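Local coordinates for protein chitinase (Thermococcus kodakarensis KOD1, PDB 5DHD) that probably binds chitin through this domain, a chitin-binding module of an enzyme that hydrolyses the polysaccharide with two catalytic domains, at residues 37-42 with 77-82. Residues are numbered along the deposited sequence; the frame is centred on the assembly and turned at random.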
loop_
_atom_site.group_PDB
_atom_site.type_symbol
_atom_site.label_atom_id
_atom_site.label_comp_id
_atom_site.label_asym_id
_atom_site.label_seq_id
_atom_site.Cartn_x
_atom_site.Cartn_y
_atom_site.Cartn_z
ATOM N N VAL A 37 4.526 -0.332 3.703
ATOM C CA VAL A 37 5.450 -0.191 2.589
ATOM C C VAL A 37 6.866 0.118 3.054
ATOM O O VAL A 37 7.077 1.002 3.887
ATOM C CB VAL A 37 4.970 0.943 1.666
ATOM C CG1 VAL A 37 5.929 1.116 0.496
ATOM C CG2 VAL A 37 3.540 0.665 1.194
ATOM N N LYS A 38 7.830 -0.618 2.510
ATOM C CA LYS A 38 9.238 -0.415 2.827
ATOM C C LYS A 38 9.895 0.260 1.630
ATOM O O LYS A 38 9.842 -0.258 0.513
ATOM C CB LYS A 38 9.937 -1.752 3.093
ATOM C CG LYS A 38 11.456 -1.638 3.348
ATOM C CD LYS A 38 11.757 -0.938 4.666
ATOM C CE LYS A 38 13.260 -0.923 4.966
ATOM N NZ LYS A 38 14.061 -0.244 3.894
ATOM N N LEU A 39 10.507 1.414 1.862
ATOM C CA LEU A 39 11.175 2.155 0.797
ATOM C C LEU A 39 12.688 2.062 0.935
ATOM O O LEU A 39 13.203 1.849 2.031
ATOM C CB LEU A 39 10.817 3.643 0.879
ATOM C CG LEU A 39 9.347 4.053 0.825
ATOM C CD1 LEU A 39 9.238 5.570 0.926
ATOM C CD2 LEU A 39 8.731 3.550 -0.469
ATOM N N LYS A 40 13.396 2.225 -0.177
ATOM C CA LYS A 40 14.854 2.217 -0.135
ATOM C C LYS A 40 15.273 3.466 0.632
ATOM O O LYS A 40 14.569 4.474 0.611
ATOM C CB LYS A 40 15.404 2.285 -1.558
ATOM C CG LYS A 40 15.482 0.950 -2.268
ATOM C CD LYS A 40 16.239 1.084 -3.586
ATOM C CE LYS A 40 15.301 1.010 -4.776
ATOM N NZ LYS A 40 16.004 1.295 -6.059
ATOM N N ASP A 41 16.418 3.411 1.305
ATOM C CA ASP A 41 16.884 4.562 2.068
ATOM C C ASP A 41 17.014 5.785 1.173
ATOM O O ASP A 41 17.495 5.692 0.042
ATOM C CB ASP A 41 18.236 4.260 2.726
ATOM C CG ASP A 41 18.162 3.101 3.693
ATOM O OD1 ASP A 41 17.228 3.084 4.527
ATOM O OD2 ASP A 41 19.037 2.212 3.625
ATOM N N GLY A 42 16.572 6.931 1.679
ATOM C CA GLY A 42 16.655 8.155 0.907
ATOM C C GLY A 42 15.387 8.484 0.141
ATOM O O GLY A 42 15.242 9.592 -0.374
ATOM N N PHE A 77 0.036 5.917 -4.377
ATOM C CA PHE A 77 1.010 6.849 -3.848
ATOM C C PHE A 77 2.170 6.974 -4.816
ATOM O O PHE A 77 2.343 6.147 -5.717
ATOM C CB PHE A 77 1.548 6.413 -2.467
ATOM C CG PHE A 77 2.214 5.064 -2.455
ATOM C CD1 PHE A 77 1.476 3.904 -2.264
ATOM C CD2 PHE A 77 3.595 4.971 -2.601
ATOM C CE1 PHE A 77 2.114 2.648 -2.220
ATOM C CE2 PHE A 77 4.244 3.723 -2.550
ATOM C CZ PHE A 77 3.505 2.568 -2.363
ATOM N N ILE A 78 2.946 8.032 -4.640
ATOM C CA ILE A 78 4.120 8.256 -5.463
ATOM C C ILE A 78 5.298 8.356 -4.513
ATOM O O ILE A 78 5.234 9.069 -3.509
ATOM C CB ILE A 78 4.026 9.560 -6.288
ATOM C CG1 ILE A 78 2.895 9.434 -7.318
ATOM C CG2 ILE A 78 5.390 9.838 -6.981
ATOM C CD1 ILE A 78 2.511 10.754 -8.000
ATOM N N ALA A 79 6.357 7.610 -4.809
ATOM C CA ALA A 79 7.565 7.630 -3.994
ATOM C C ALA A 79 8.669 8.256 -4.838
ATOM O O ALA A 79 8.690 8.106 -6.060
ATOM C CB ALA A 79 7.964 6.218 -3.550
ATOM N N THR A 80 9.586 8.966 -4.193
ATOM C CA THR A 80 10.667 9.609 -4.923
ATOM C C THR A 80 11.672 8.584 -5.422
ATOM O O THR A 80 11.942 7.584 -4.757
ATOM C CB THR A 80 11.386 10.635 -4.039
ATOM O OG1 THR A 80 11.961 9.982 -2.905
ATOM C CG2 THR A 80 10.390 11.707 -3.583
ATOM N N GLY A 81 12.218 8.843 -6.605
ATOM C CA GLY A 81 13.192 7.932 -7.173
ATOM C C GLY A 81 12.572 6.864 -8.053
ATOM O O GLY A 81 11.346 6.747 -8.159
ATOM N N SER A 82 13.437 6.075 -8.677
ATOM C CA SER A 82 13.030 5.006 -9.576
ATOM C C SER A 82 12.829 3.682 -8.842
ATOM O O SER A 82 13.775 3.112 -8.295
ATOM C CB SER A 82 14.099 4.858 -10.657
ATOM O OG SER A 82 13.783 3.792 -11.524
HETATM O O HOH W 1 13.181 11.575 -0.886
HETATM O O HOH W 2 15.181 8.990 -3.633
#
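Val37 and Leu39 face Phe77 and Ala79 across the interior of a beta sandwich. Residues 37-39 end strand 34-39 of one antiparallel sheet, and residues 77-79 belong to strand 72-79 of the other. The two segments run 47° apart, measured end to end. The nearest CA atoms are those of Leu39 and Ala79, 8.1 Å apart, and no direct hydrogen bond joins the segments. In the strands they meet through side chains.

Val37 and Phe77 meet tip to tip. A chi1 of 180° puts Val37 CG1 anti to the backbone N and CG2 beside it. Both methyls then reach the far end of the ring: CG1 and CG2 each lie 4.0 Å from Phe77 CZ. CG1 approaches the ring obliquely. Phe62 stacks on the same ring, and Val85 touches both Val37 and Phe77. One step further, Leu39 puts a single branch, CD2, 4.1 Å from Ala79 CB.

Further along the segments the contact turns polar. Gly42 O and Thr80 OG1 are 4.2 Å apart and are bridged by water. One water donates to Gly42 O at 2.9 Å and is hydrogen-bonded to Thr80 OG1 at 2.8 Å; a second makes only weak bonds to both. Thr80 OG1 also bonds Ser44 N, which ties the threonine to the chain just after Gly42. Lys40 NZ comes within 3.6 Å of Ser82 O, a loose approach at the exposed margin.

The chemistry therefore changes along the contact. In this cellulose-binding-type domain Val37, Phe77 and Ala79 are buried between the sheets, and Leu39 is partly exposed at their end. At the edge water links Gly42 O to Thr80 OG1, mainly through one well-bound molecule.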